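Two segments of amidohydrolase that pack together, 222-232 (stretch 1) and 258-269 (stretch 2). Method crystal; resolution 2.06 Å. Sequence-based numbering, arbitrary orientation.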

# COMPACT_ATOMS: atom_id res chain seq x y z
N ASP A 222 4.11 -3.36 32.34
CA ASP A 222 5.03 -2.68 33.21
C ASP A 222 4.39 -2.74 34.61
O ASP A 222 3.43 -2.01 34.91
CB ASP A 222 5.17 -1.25 32.67
CG ASP A 222 6.15 -0.41 33.46
OD1 ASP A 222 6.24 -0.57 34.70
OD2 ASP A 222 6.81 0.46 32.84
N LYS A 223 4.86 -3.68 35.43
CA LYS A 223 4.21 -3.93 36.71
C LYS A 223 4.24 -2.71 37.64
O LYS A 223 3.34 -2.55 38.47
CB LYS A 223 4.78 -5.16 37.40
CG LYS A 223 6.17 -4.98 37.97
CD LYS A 223 6.85 -6.35 38.05
CE LYS A 223 8.12 -6.31 38.90
NZ LYS A 223 8.58 -7.71 39.11
N TYR A 224 5.27 -1.88 37.48
CA TYR A 224 5.47 -0.70 38.31
C TYR A 224 4.44 0.35 37.94
O TYR A 224 3.85 0.99 38.80
CB TYR A 224 6.91 -0.14 38.13
CG TYR A 224 7.97 -1.17 38.46
CD1 TYR A 224 8.19 -1.57 39.77
CD2 TYR A 224 8.71 -1.78 37.46
CE1 TYR A 224 9.17 -2.54 40.09
CE2 TYR A 224 9.69 -2.73 37.75
CZ TYR A 224 9.91 -3.11 39.07
OH TYR A 224 10.87 -4.04 39.35
N TYR A 225 4.23 0.50 36.65
CA TYR A 225 3.22 1.41 36.13
C TYR A 225 1.83 0.97 36.59
O TYR A 225 1.03 1.80 36.98
CB TYR A 225 3.31 1.46 34.59
CG TYR A 225 2.40 2.51 33.92
CD1 TYR A 225 2.49 3.86 34.27
CD2 TYR A 225 1.47 2.14 32.94
CE1 TYR A 225 1.67 4.82 33.68
CE2 TYR A 225 0.64 3.08 32.34
CZ TYR A 225 0.75 4.43 32.70
OH TYR A 225 -0.05 5.37 32.09
N TYR A 226 1.53 -0.33 36.54
CA TYR A 226 0.22 -0.85 36.93
C TYR A 226 -0.04 -0.43 38.38
O TYR A 226 -1.10 0.09 38.76
CB TYR A 226 0.18 -2.40 36.89
CG TYR A 226 0.23 -3.02 35.52
CD1 TYR A 226 0.10 -2.25 34.37
CD2 TYR A 226 0.35 -4.41 35.38
CE1 TYR A 226 0.14 -2.86 33.11
CE2 TYR A 226 0.38 -5.01 34.14
CZ TYR A 226 0.27 -4.24 33.01
OH TYR A 226 0.29 -4.85 31.78
N GLU A 227 0.99 -0.66 39.18
CA GLU A 227 0.91 -0.42 40.59
C GLU A 227 0.74 1.08 40.89
O GLU A 227 -0.08 1.46 41.75
CB GLU A 227 2.18 -1.00 41.26
CG GLU A 227 2.29 -0.65 42.70
CD GLU A 227 3.56 -1.26 43.31
OE1 GLU A 227 4.55 -1.47 42.56
OE2 GLU A 227 3.55 -1.52 44.53
N LYS A 228 1.50 1.90 40.17
CA LYS A 228 1.45 3.35 40.28
C LYS A 228 0.04 3.88 40.01
O LYS A 228 -0.49 4.73 40.75
CB LYS A 228 2.43 4.02 39.29
CG LYS A 228 2.53 5.57 39.43
CD LYS A 228 3.45 6.17 38.34
CE LYS A 228 3.76 7.66 38.53
NZ LYS A 228 4.28 7.97 39.91
N VAL A 229 -0.55 3.38 38.93
CA VAL A 229 -1.87 3.87 38.51
C VAL A 229 -2.90 3.54 39.57
O VAL A 229 -3.63 4.41 40.03
CB VAL A 229 -2.31 3.25 37.19
CG1 VAL A 229 -3.76 3.63 36.90
CG2 VAL A 229 -1.38 3.70 36.06
N ILE A 230 -2.94 2.28 39.98
CA ILE A 230 -3.88 1.86 41.00
C ILE A 230 -3.70 2.65 42.31
O ILE A 230 -4.68 3.20 42.85
CB ILE A 230 -3.81 0.34 41.25
CG1 ILE A 230 -4.34 -0.39 40.00
CG2 ILE A 230 -4.60 -0.03 42.50
CD1 ILE A 230 -3.97 -1.85 39.91
N LYS A 231 -2.46 2.72 42.78
CA LYS A 231 -2.17 3.35 44.06
C LYS A 231 -2.36 4.87 44.05
O LYS A 231 -2.80 5.42 45.05
CB LYS A 231 -0.76 3.01 44.53
CG LYS A 231 -0.69 1.69 45.25
CD LYS A 231 0.74 1.24 45.43
CE LYS A 231 0.79 0.06 46.42
NZ LYS A 231 2.21 -0.34 46.74
N GLU A 232 -2.07 5.54 42.94
CA GLU A 232 -2.24 7.00 42.90
C GLU A 232 -3.68 7.43 42.62
O GLU A 232 -4.07 8.55 42.96
CB GLU A 232 -1.27 7.65 41.89
CG GLU A 232 0.22 7.43 42.28
CD GLU A 232 1.21 8.29 41.46
OE1 GLU A 232 0.75 9.08 40.60
OE2 GLU A 232 2.45 8.16 41.68
N LYS A 258 -0.10 -11.49 39.28
CA LYS A 258 0.44 -12.04 40.52
C LYS A 258 1.17 -10.95 41.34
O LYS A 258 0.97 -10.83 42.56
CB LYS A 258 1.36 -13.25 40.18
CG LYS A 258 2.41 -13.73 41.27
CD LYS A 258 1.80 -14.13 42.56
CE LYS A 258 2.62 -15.24 43.32
NZ LYS A 258 3.76 -14.73 44.17
N TYR A 259 2.00 -10.16 40.68
CA TYR A 259 2.70 -9.06 41.34
C TYR A 259 1.68 -8.12 42.01
O TYR A 259 1.79 -7.80 43.20
CB TYR A 259 3.62 -8.32 40.36
CG TYR A 259 4.24 -7.04 40.92
CD1 TYR A 259 5.43 -7.09 41.68
CD2 TYR A 259 3.65 -5.80 40.71
CE1 TYR A 259 6.00 -5.92 42.21
CE2 TYR A 259 4.22 -4.61 41.25
CZ TYR A 259 5.39 -4.69 41.99
OH TYR A 259 5.96 -3.54 42.52
N LEU A 260 0.66 -7.72 41.25
CA LEU A 260 -0.33 -6.78 41.76
C LEU A 260 -1.09 -7.37 42.96
O LEU A 260 -1.39 -6.65 43.92
CB LEU A 260 -1.32 -6.40 40.67
CG LEU A 260 -0.73 -5.60 39.53
CD1 LEU A 260 -1.82 -5.29 38.47
CD2 LEU A 260 -0.11 -4.31 40.10
N VAL A 261 -1.41 -8.66 42.89
CA VAL A 261 -2.10 -9.31 44.00
C VAL A 261 -1.19 -9.35 45.23
O VAL A 261 -1.62 -9.03 46.33
CB VAL A 261 -2.65 -10.75 43.61
CG1 VAL A 261 -3.22 -11.47 44.82
CG2 VAL A 261 -3.74 -10.63 42.54
N ASP A 262 0.07 -9.72 45.04
CA ASP A 262 1.02 -9.74 46.16
C ASP A 262 1.17 -8.33 46.82
O ASP A 262 1.37 -8.21 48.02
CB ASP A 262 2.38 -10.26 45.70
CG ASP A 262 2.36 -11.78 45.42
OD1 ASP A 262 1.30 -12.42 45.61
OD2 ASP A 262 3.42 -12.34 45.02
N LYS A 263 1.05 -7.28 46.01
CA LYS A 263 1.13 -5.91 46.52
C LYS A 263 -0.18 -5.47 47.15
O LYS A 263 -0.28 -4.34 47.64
CB LYS A 263 1.54 -4.94 45.42
CG LYS A 263 2.88 -5.25 44.80
CD LYS A 263 4.05 -5.30 45.84
CE LYS A 263 4.75 -3.94 45.99
NZ LYS A 263 6.23 -4.10 46.30
N GLY A 264 -1.18 -6.36 47.15
CA GLY A 264 -2.40 -6.10 47.89
C GLY A 264 -3.43 -5.36 47.06
O GLY A 264 -4.36 -4.76 47.59
N LEU A 265 -3.28 -5.46 45.75
CA LEU A 265 -4.12 -4.68 44.85
C LEU A 265 -5.20 -5.52 44.15
O LEU A 265 -5.76 -5.10 43.12
CB LEU A 265 -3.20 -3.98 43.82
CG LEU A 265 -2.10 -3.05 44.39
CD1 LEU A 265 -1.37 -2.27 43.27
CD2 LEU A 265 -2.70 -2.05 45.39
N GLN A 266 -5.50 -6.70 44.69
CA GLN A 266 -6.43 -7.60 44.01
C GLN A 266 -7.86 -7.05 43.80
O GLN A 266 -8.61 -7.54 42.95
CB GLN A 266 -6.55 -8.94 44.73
CG GLN A 266 -7.28 -8.86 46.08
CD GLN A 266 -7.06 -10.12 46.86
OE1 GLN A 266 -5.92 -10.44 47.22
NE2 GLN A 266 -8.14 -10.88 47.10
N LYS A 267 -8.26 -6.07 44.59
CA LYS A 267 -9.58 -5.47 44.39
C LYS A 267 -9.65 -4.49 43.20
O LYS A 267 -10.73 -3.98 42.89
CB LYS A 267 -10.02 -4.74 45.65
CG LYS A 267 -10.14 -5.63 46.90
CD LYS A 267 -11.51 -6.30 47.00
CE LYS A 267 -11.60 -7.19 48.25
NZ LYS A 267 -12.89 -7.94 48.24
N HIS A 268 -8.52 -4.25 42.54
CA HIS A 268 -8.43 -3.27 41.45
C HIS A 268 -8.17 -3.86 40.07
O HIS A 268 -7.64 -3.18 39.20
CB HIS A 268 -7.37 -2.24 41.80
CG HIS A 268 -7.75 -1.43 42.98
ND1 HIS A 268 -8.37 -0.21 42.88
CD2 HIS A 268 -7.67 -1.71 44.31
CE1 HIS A 268 -8.63 0.25 44.09
NE2 HIS A 268 -8.21 -0.64 44.97
N ILE A 269 -8.61 -5.10 39.88
CA ILE A 269 -8.34 -5.84 38.67
C ILE A 269 -9.61 -6.51 38.16
O ILE A 269 -10.27 -7.25 38.90
CB ILE A 269 -7.30 -6.93 38.95
CG1 ILE A 269 -6.03 -6.32 39.53
CG2 ILE A 269 -7.02 -7.76 37.68
CD1 ILE A 269 -4.94 -7.36 39.86
O HOH W 1 1.79 -2.52 48.37

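A polar side chain can sit in a helix contact when its donors and acceptors find partners, and this pair of segments from an amidohydrolase illustrates the rule. The helix of residues 223-232 packs against the last residues, 258-262, of a helix that begins earlier in the chain, and the segment that follows it. The two helix axes cross at 42° and approach to 10.1 Å, a spacing that leaves room for side chains between the backbones. Altogether 569 Å² is buried, summed over both sides.

E227 is the polar centre of the contact. Its CB points sideways, but an extended t, t rotamer carries the carboxylate to the second stretch, where its two oxygens are satisfied separately. OE1 accepts a hydrogen bond from the Y259 hydroxyl, with 2.5 Å between E227 OE1 and Y259 OH; the acceptor lies near the plane of the tyrosine ring, at its edge. OE2 is met from within its own helix, one turn on, by a salt bridge of 2.8 Å between E227 OE2 and K231 NZ. K263 adds a positive charge nearby, but its NZ stays 4.1 Å from E227 OE2, beyond salt-bridge range. The K231 ammonium also donates to water 1 (K231 NZ to water O, 2.8 Å), which in turn donates to the backbone of K263 (water O to K263 O, 2.9 Å). One lysine thus both neutralizes the glutamate and links the stretches through solvent.

Apolar contacts flank this network. The aliphatic part of K223 lies over one face of the Y259 ring, its CG 3.8 Å from the ring centroid in a CH-pi contact, so the ring that donates through its hydroxyl is also covered by hydrocarbon. L260 reaches the first helix through its methyls, with L260 CD2 3.7 Å from Y226 CB. Further along, I230 turns its CB toward the second stretch and packs its CG2 4.0 Å from L265 CD1. I230 CG2 also sits over one face of the H268 imidazole, 3.9 Å from the ring centroid in a CH-pi contact, while H268 ND1 is hydrogen-bonded elsewhere in the structure.

At the ends of the helical segments, backbone groups are bonded locally. At the start of the first helix, D222 OD1 caps Y225 N at 3.0 Å and, weakly, Y224 N at 3.2 Å. In the second stretch, a Schellman motif at G264 closes the helix: G264 N bonds V261 O at 2.8 Å and L265 N bonds L260 O at 2.9 Å. The chain then continues to place L265 and H268 against I230.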